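Local coordinates for protein (endonuclease) (Salmonella typhimurium, PDB 1BYR), which is an endonuclease of the phospholipase D-like superfamily, an alpha/beta protein built round a mixed beta-sheet, at residues Y35-A39 with A69-M74; V56-E62 with I82-S88. All blocks are in the same frame, centred on the assembly; numbering follows the deposited sequence.

Contact 1 of 2, residues Y35-A39 with A69-M74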
ATOM      1  N   TYR A  35       6.596  -0.847  -8.005  1.00  7.82           N
ATOM      2  CA  TYR A  35       6.647   0.440  -8.685  1.00  7.13           C
ATOM      3  C   TYR A  35       8.168   0.641  -8.608  1.00  7.49           C
ATOM      4  O   TYR A  35       8.903  -0.118  -9.219  1.00  9.87           O
ATOM      5  CB  TYR A  35       5.888   1.489  -7.872  1.00  7.65           C
ATOM      6  CG  TYR A  35       6.049   2.911  -8.363  1.00  7.28           C
ATOM      7  CD1 TYR A  35       6.135   3.199  -9.719  1.00  9.09           C
ATOM      8  CD2 TYR A  35       6.108   3.966  -7.466  1.00  7.76           C
ATOM      9  CE1 TYR A  35       6.280   4.510 -10.167  1.00  9.46           C
ATOM     10  CE2 TYR A  35       6.255   5.279  -7.902  1.00  7.71           C
ATOM     11  CZ  TYR A  35       6.336   5.548  -9.254  1.00  9.17           C
ATOM     12  OH  TYR A  35       6.463   6.850  -9.687  1.00 10.67           O
ATOM     13  N   SER A  36       8.652   1.612  -7.847  1.00  7.04           N
ATOM     14  CA  SER A  36      10.098   1.782  -7.711  1.00  8.17           C
ATOM     15  C   SER A  36      10.723   0.480  -7.196  1.00  9.44           C
ATOM     16  O   SER A  36      10.387   0.014  -6.111  1.00  8.30           O
ATOM     17  CB  SER A  36      10.384   2.909  -6.741  1.00  7.76           C
ATOM     18  OG  SER A  36       9.567   3.994  -7.058  1.00  8.28           O
ATOM     19  N   PHE A  37      11.655  -0.077  -7.972  1.00  8.76           N
ATOM     20  CA  PHE A  37      12.309  -1.351  -7.674  1.00  8.21           C
ATOM     21  C   PHE A  37      13.819  -1.107  -7.526  1.00  9.82           C
ATOM     22  O   PHE A  37      14.557  -1.207  -8.506  1.00  9.33           O
ATOM     23  CB  PHE A  37      11.992  -2.275  -8.862  1.00  8.56           C
ATOM     24  CG  PHE A  37      12.398  -3.710  -8.687  1.00  8.41           C
ATOM     25  CD1 PHE A  37      11.732  -4.543  -7.799  1.00  7.19           C
ATOM     26  CD2 PHE A  37      13.416  -4.249  -9.473  1.00  8.24           C
ATOM     27  CE1 PHE A  37      12.063  -5.899  -7.698  1.00  6.34           C
ATOM     28  CE2 PHE A  37      13.756  -5.599  -9.378  1.00  5.63           C
ATOM     29  CZ  PHE A  37      13.084  -6.421  -8.489  1.00  6.52           C
ATOM     30  N   THR A  38      14.280  -0.810  -6.310  1.00  9.37           N
ATOM     31  CA  THR A  38      15.705  -0.493  -6.104  1.00  9.40           C
ATOM     32  C   THR A  38      16.461  -1.014  -4.865  1.00  9.90           C
ATOM     33  O   THR A  38      17.694  -1.083  -4.892  1.00 10.31           O
ATOM     34  CB  THR A  38      15.937   1.052  -6.106  1.00  8.92           C
ATOM     35  OG1 THR A  38      15.304   1.623  -4.954  1.00  8.82           O
ATOM     36  CG2 THR A  38      15.351   1.705  -7.349  1.00  8.46           C
ATOM     37  N   ALA A  39      15.760  -1.362  -3.792  1.00  7.48           N
ATOM     38  CA  ALA A  39      16.428  -1.806  -2.561  1.00  8.23           C
ATOM     39  C   ALA A  39      17.364  -3.015  -2.675  1.00  9.12           C
ATOM     40  O   ALA A  39      16.914  -4.146  -2.872  1.00  9.01           O
ATOM     41  CB  ALA A  39      15.385  -2.064  -1.474  1.00  6.90           C
ATOM     42  N   ALA A  69      19.847   3.271  -9.909  1.00  8.99           N
ATOM     43  CA  ALA A  69      19.620   2.223  -8.927  1.00  9.64           C
ATOM     44  C   ALA A  69      18.629   1.185  -9.471  1.00 10.04           C
ATOM     45  O   ALA A  69      18.789  -0.028  -9.248  1.00  8.41           O
ATOM     46  CB  ALA A  69      19.107   2.831  -7.634  1.00  9.17           C
ATOM     47  N   SER A  70      17.617   1.654 -10.203  1.00  9.35           N
ATOM     48  CA  SER A  70      16.632   0.749 -10.784  1.00  9.20           C
ATOM     49  C   SER A  70      17.333  -0.203 -11.752  1.00  9.58           C
ATOM     50  O   SER A  70      17.131  -1.419 -11.699  1.00 10.20           O
ATOM     51  CB  SER A  70      15.535   1.524 -11.527  1.00  8.47           C
ATOM     52  OG  SER A  70      14.679   2.170 -10.607  1.00  7.71           O
ATOM     53  N   ILE A  71      18.164   0.348 -12.628  1.00  7.93           N
ATOM     54  CA  ILE A  71      18.886  -0.473 -13.598  1.00  8.80           C
ATOM     55  C   ILE A  71      19.812  -1.510 -12.932  1.00  8.37           C
ATOM     56  O   ILE A  71      19.864  -2.673 -13.345  1.00  7.58           O
ATOM     57  CB  ILE A  71      19.671   0.427 -14.576  1.00  6.58           C
ATOM     58  CG1 ILE A  71      18.663   1.111 -15.513  1.00  7.42           C
ATOM     59  CG2 ILE A  71      20.683  -0.397 -15.358  1.00  7.78           C
ATOM     60  CD1 ILE A  71      19.227   2.299 -16.258  1.00  7.66           C
ATOM     61  N   ALA A  72      20.523  -1.095 -11.887  1.00  9.08           N
ATOM     62  CA  ALA A  72      21.404  -1.996 -11.150  1.00  8.38           C
ATOM     63  C   ALA A  72      20.607  -3.189 -10.595  1.00  8.03           C
ATOM     64  O   ALA A  72      21.036  -4.332 -10.715  1.00  7.94           O
ATOM     65  CB  ALA A  72      22.083  -1.240 -10.005  1.00  8.26           C
ATOM     66  N   ALA A  73      19.440  -2.933 -10.014  1.00  6.82           N
ATOM     67  CA  ALA A  73      18.626  -4.017  -9.463  1.00  6.15           C
ATOM     68  C   ALA A  73      18.055  -4.911 -10.551  1.00  7.19           C
ATOM     69  O   ALA A  73      18.051  -6.137 -10.429  1.00  7.85           O
ATOM     70  CB  ALA A  73      17.485  -3.440  -8.609  1.00  6.64           C
ATOM     71  N   MET A  74      17.549  -4.294 -11.612  1.00  8.54           N
ATOM     72  CA  MET A  74      16.988  -5.041 -12.728  1.00  8.52           C
ATOM     73  C   MET A  74      18.064  -5.927 -13.343  1.00  8.49           C
ATOM     74  O   MET A  74      17.800  -7.089 -13.647  1.00  9.16           O
ATOM     75  CB  MET A  74      16.406  -4.081 -13.783  1.00 10.88           C
ATOM     76  CG  MET A  74      15.175  -3.260 -13.288  1.00  6.73           C
ATOM     77  SD  MET A  74      14.896  -1.686 -14.174  1.00  7.31           S
ATOM     78  CE  MET A  74      14.163  -2.262 -15.687  1.00  4.89           C
TER
HETATM   79  O   HOH W   1      19.594  -1.264  -6.620  1.00 10.01           O
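In this PLD-like alpha/beta domain, the loop that carries the chain from strand 29-34 into helix 40-51 lies against the first turns of helix 68-79, and F37 and T38 meet S70, A69 and A73 where the two touch. The two backbones come nearest, CA to CA, at T38 and S70 (4.9 Å). The methyl of T38 does the touching: with OG1 set between the backbone N and the carbonyl carbon (chi1 67°), CG2 is left to reach the hydroxyl of S70, CG2 to OG 3.4 Å, and to rest on the methyl of A69. That hydroxyl has its polar partner in N65, whose OD1 also takes the N-H of F37, so one amide oxygen serves both sides of the contact.

F37 extends its ring with CG anti to the backbone N (chi1 -172°). The ring edge meets M74, CD2 to CG 4.3 Å, while the methyl of A73 approaches CD2 obliquely. F37 O is wedged against the helix, 3.6 Å from S70 CA and 3.7 Å from A73 CB. This oxygen is buried and has no hydrogen-bonding partner in the model. Further along, a water gives one proton to T38 O at 2.6 Å and another to A69 O at 3.0 Å, tying loop to helix through backbone oxygens.

Apart from the helix, F37 packs on I58 and I60 of strand 55-61, and both F37 and A73 touch M43 of helix 40-51. T38 pairs through its backbone with F112 and leans on K114 of helix 114-118.

Contact 2 of 2, residues V56-E62 with I82-S88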
ATOM      1  N   VAL A  56      10.516 -17.654  -8.895  1.00 10.88           N
ATOM      2  CA  VAL A  56      10.322 -16.207  -8.783  1.00 10.34           C
ATOM      3  C   VAL A  56      10.090 -15.483 -10.119  1.00 10.88           C
ATOM      4  O   VAL A  56      10.868 -15.629 -11.067  1.00 11.01           O
ATOM      5  CB  VAL A  56      11.556 -15.546  -8.081  1.00 10.57           C
ATOM      6  CG1 VAL A  56      11.276 -14.067  -7.798  1.00  8.72           C
ATOM      7  CG2 VAL A  56      11.890 -16.291  -6.773  1.00  8.61           C
ATOM      8  N   LYS A  57       9.002 -14.712 -10.198  1.00  9.29           N
ATOM      9  CA  LYS A  57       8.698 -13.924 -11.396  1.00  9.60           C
ATOM     10  C   LYS A  57       8.273 -12.521 -10.938  1.00 11.47           C
ATOM     11  O   LYS A  57       7.503 -12.363  -9.978  1.00 11.01           O
ATOM     12  CB  LYS A  57       7.599 -14.599 -12.224  1.00  9.93           C
ATOM     13  CG  LYS A  57       8.068 -15.879 -12.915  1.00 12.47           C
ATOM     14  CD  LYS A  57       7.073 -16.353 -13.953  1.00 14.49           C
ATOM     15  CE  LYS A  57       7.368 -17.777 -14.409  1.00 17.96           C
ATOM     16  NZ  LYS A  57       6.340 -18.289 -15.378  1.00 18.16           N
ATOM     17  N   ILE A  58       8.777 -11.498 -11.625  1.00 10.38           N
ATOM     18  CA  ILE A  58       8.509 -10.117 -11.247  1.00  9.11           C
ATOM     19  C   ILE A  58       8.087  -9.176 -12.379  1.00  8.44           C
ATOM     20  O   ILE A  58       8.648  -9.213 -13.472  1.00  8.67           O
ATOM     21  CB  ILE A  58       9.785  -9.534 -10.587  1.00  7.16           C
ATOM     22  CG1 ILE A  58      10.328 -10.536  -9.574  1.00  7.30           C
ATOM     23  CG2 ILE A  58       9.499  -8.181  -9.937  1.00  8.38           C
ATOM     24  CD1 ILE A  58      11.671 -10.153  -8.981  1.00  5.64           C
ATOM     25  N   VAL A  59       7.074  -8.346 -12.125  1.00  8.67           N
ATOM     26  CA  VAL A  59       6.634  -7.354 -13.109  1.00  9.80           C
ATOM     27  C   VAL A  59       6.671  -6.013 -12.411  1.00  9.42           C
ATOM     28  O   VAL A  59       6.063  -5.841 -11.351  1.00  9.91           O
ATOM     29  CB  VAL A  59       5.194  -7.593 -13.615  1.00 10.68           C
ATOM     30  CG1 VAL A  59       5.202  -8.705 -14.626  1.00 16.74           C
ATOM     31  CG2 VAL A  59       4.270  -7.906 -12.458  1.00  9.74           C
ATOM     32  N   ILE A  60       7.408  -5.069 -12.987  1.00  6.89           N
ATOM     33  CA  ILE A  60       7.531  -3.750 -12.387  1.00  6.57           C
ATOM     34  C   ILE A  60       7.112  -2.631 -13.327  1.00  7.71           C
ATOM     35  O   ILE A  60       7.015  -2.822 -14.537  1.00  5.80           O
ATOM     36  CB  ILE A  60       8.986  -3.500 -11.944  1.00  5.86           C
ATOM     37  CG1 ILE A  60       9.881  -3.285 -13.171  1.00  5.26           C
ATOM     38  CG2 ILE A  60       9.482  -4.699 -11.153  1.00  6.84           C
ATOM     39  CD1 ILE A  60      11.383  -3.149 -12.838  1.00  2.00           C
ATOM     40  N   ASP A  61       6.844  -1.461 -12.755  1.00  8.00           N
ATOM     41  CA  ASP A  61       6.468  -0.293 -13.527  1.00  7.55           C
ATOM     42  C   ASP A  61       7.646   0.114 -14.404  1.00  9.95           C
ATOM     43  O   ASP A  61       8.789   0.159 -13.932  1.00 11.10           O
ATOM     44  CB  ASP A  61       6.119   0.872 -12.593  1.00  6.30           C
ATOM     45  CG  ASP A  61       5.723   2.100 -13.356  1.00  4.90           C
ATOM     46  OD1 ASP A  61       4.633   2.086 -13.953  1.00  7.48           O
ATOM     47  OD2 ASP A  61       6.503   3.069 -13.358  1.00  6.90           O
ATOM     48  N   GLU A  62       7.367   0.432 -15.663  1.00 10.88           N
ATOM     49  CA  GLU A  62       8.422   0.813 -16.598  1.00 10.93           C
ATOM     50  C   GLU A  62       8.948   2.235 -16.472  1.00 11.42           C
ATOM     51  O   GLU A  62      10.151   2.440 -16.280  1.00 11.63           O
ATOM     52  CB  GLU A  62       7.952   0.585 -18.033  1.00 12.83           C
ATOM     53  CG  GLU A  62       9.060   0.664 -19.061  1.00 18.27           C
ATOM     54  CD  GLU A  62       8.595   0.257 -20.443  1.00 21.98           C
ATOM     55  OE1 GLU A  62       7.981  -0.831 -20.578  1.00 25.46           O
ATOM     56  OE2 GLU A  62       8.839   1.033 -21.392  1.00 24.96           O
ATOM     57  N   ILE A  82      16.037 -14.839 -12.900  1.00 10.21           N
ATOM     58  CA  ILE A  82      14.681 -14.560 -12.432  1.00  9.06           C
ATOM     59  C   ILE A  82      13.925 -13.833 -13.531  1.00  9.02           C
ATOM     60  O   ILE A  82      14.306 -12.731 -13.931  1.00  9.14           O
ATOM     61  CB  ILE A  82      14.660 -13.634 -11.177  1.00 10.55           C
ATOM     62  CG1 ILE A  82      14.968 -14.438  -9.916  1.00  7.74           C
ATOM     63  CG2 ILE A  82      13.276 -12.981 -11.027  1.00 10.29           C
ATOM     64  CD1 ILE A  82      15.430 -13.564  -8.744  1.00  6.39           C
ATOM     65  N   PRO A  83      12.841 -14.440 -14.033  1.00 10.05           N
ATOM     66  CA  PRO A  83      12.056 -13.792 -15.092  1.00 11.19           C
ATOM     67  C   PRO A  83      11.512 -12.421 -14.647  1.00 10.31           C
ATOM     68  O   PRO A  83      10.783 -12.305 -13.657  1.00  9.77           O
ATOM     69  CB  PRO A  83      10.939 -14.801 -15.384  1.00 11.28           C
ATOM     70  CG  PRO A  83      11.493 -16.131 -14.859  1.00 10.68           C
ATOM     71  CD  PRO A  83      12.295 -15.758 -13.665  1.00  9.60           C
ATOM     72  N   LEU A  84      11.876 -11.373 -15.378  1.00  8.51           N
ATOM     73  CA  LEU A  84      11.448 -10.031 -15.028  1.00  8.89           C
ATOM     74  C   LEU A  84      10.894  -9.237 -16.209  1.00  8.91           C
ATOM     75  O   LEU A  84      11.408  -9.313 -17.327  1.00 10.00           O
ATOM     76  CB  LEU A  84      12.630  -9.292 -14.397  1.00  8.07           C
ATOM     77  CG  LEU A  84      12.558  -7.780 -14.206  1.00  7.77           C
ATOM     78  CD1 LEU A  84      11.743  -7.464 -12.944  1.00  6.26           C
ATOM     79  CD2 LEU A  84      13.978  -7.222 -14.094  1.00  5.18           C
ATOM     80  N   ARG A  85       9.825  -8.479 -15.955  1.00  9.47           N
ATOM     81  CA  ARG A  85       9.199  -7.656 -16.982  1.00  9.12           C
ATOM     82  C   ARG A  85       8.871  -6.240 -16.516  1.00  8.23           C
ATOM     83  O   ARG A  85       8.572  -6.000 -15.345  1.00  5.11           O
ATOM     84  CB  ARG A  85       7.889  -8.297 -17.477  1.00  8.88           C
ATOM     85  CG  ARG A  85       8.044  -9.601 -18.231  1.00 11.54           C
ATOM     86  CD  ARG A  85       6.740 -10.019 -18.919  1.00 13.33           C
ATOM     87  NE  ARG A  85       6.978 -11.104 -19.863  1.00 13.26           N
ATOM     88  CZ  ARG A  85       6.025 -11.861 -20.393  1.00 18.36           C
ATOM     89  NH1 ARG A  85       4.745 -11.665 -20.076  1.00 17.70           N
ATOM     90  NH2 ARG A  85       6.352 -12.826 -21.246  1.00 19.06           N
ATOM     91  N   THR A  86       8.943  -5.299 -17.455  1.00  6.92           N
ATOM     92  CA  THR A  86       8.575  -3.925 -17.185  1.00  8.59           C
ATOM     93  C   THR A  86       7.189  -3.755 -17.814  1.00 10.39           C
ATOM     94  O   THR A  86       6.895  -4.350 -18.851  1.00 11.12           O
ATOM     95  CB  THR A  86       9.572  -2.923 -17.795  1.00  8.76           C
ATOM     96  OG1 THR A  86       9.722  -3.177 -19.191  1.00  9.95           O
ATOM     97  CG2 THR A  86      10.912  -3.046 -17.118  1.00 11.71           C
ATOM     98  N   ASP A  87       6.329  -2.957 -17.187  1.00 10.06           N
ATOM     99  CA  ASP A  87       4.968  -2.754 -17.684  1.00 11.20           C
ATOM    100  C   ASP A  87       4.697  -1.265 -17.793  1.00 12.14           C
ATOM    101  O   ASP A  87       4.856  -0.523 -16.823  1.00 12.26           O
ATOM    102  CB  ASP A  87       3.984  -3.418 -16.710  1.00 10.83           C
ATOM    103  CG  ASP A  87       2.521  -3.150 -17.050  1.00 13.20           C
ATOM    104  OD1 ASP A  87       2.212  -2.702 -18.168  1.00 11.16           O
ATOM    105  OD2 ASP A  87       1.667  -3.408 -16.175  1.00 11.58           O
ATOM    106  N   SER A  88       4.313  -0.822 -18.987  1.00 12.74           N
ATOM    107  CA  SER A  88       4.038   0.587 -19.220  1.00 12.88           C
ATOM    108  C   SER A  88       2.609   0.830 -19.675  1.00 13.04           C
ATOM    109  O   SER A  88       2.280   1.917 -20.126  1.00 12.86           O
ATOM    110  CB  SER A  88       4.984   1.123 -20.297  1.00 14.89           C
ATOM    111  OG  SER A  88       4.774   0.438 -21.524  1.00 16.32           O
TER
HETATM  112  O   HOH W   2       5.224   2.828 -16.636  1.00  6.07           O
HETATM  113  O   HOH W   3       6.618   1.022 -23.417  1.00 47.44           O
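I58 and I60 against L84, and E62 against T86, bury much of the surface where strands 55-61 and 84-87 run side by side as the two parallel strands of a beta-alpha-beta unit, with helix 68-79 as the crossover. I58 sits mid-strand: its N-H goes to P83 O and its O accepts the N-H of R85 at 2.8 Å, so both polar backbone atoms are spent on the neighbouring strand. Its side chain divides between two partners, CD1 lying 3.8 Å from CG2 of I82 and CB meeting CD1 of L84. I60 repeats the pattern two residues on, N to R85 O and O to D87 N. Here CG2 packs on CD1 of L84 while CG1, set between the backbone N and the carbonyl carbon (chi1 72°), lies by R85 O and reaches CG2 of T86 more loosely. On the opposite face V59 CG1 touches CB of R85, whose NE forms a salt bridge with D150; R85 NH1 bonds W145 O, and the guanidinium makes a cation-pi contact with W145.

Past the strand end, E62 turns back over the neighbouring strand. Its N-H reaches D87 O at 2.9 Å from above the carbonyl plane, 49° out of it. CG lies against CB of T86. The carboxylate ends beside two hydroxyls: OE1 is 3.2 Å from T86 OG1, and a water bridges E62 OE2 and S88 OG.

How the contacts relate
Both contacts draw on the same beta-alpha-beta unit, contact 2 joining its two strands and contact 1 setting a loop from the preceding strand against its helix. M74 bridges them, its CE 3.6 Å from CG2 of T86. Contact 1 is small and mostly buried, held by methyls, a ring edge and one bridging water. Contact 2, partly buried, covers more than twice the area and rests on a ladder of backbone hydrogen bonds; apolar on the face of I58, I60 and L84, it becomes polar and more exposed at E62 and S88. Neighbouring strands within the sheet thus bond through the backbone, while loop and helix meet by side-chain packing and a water between backbone oxygens.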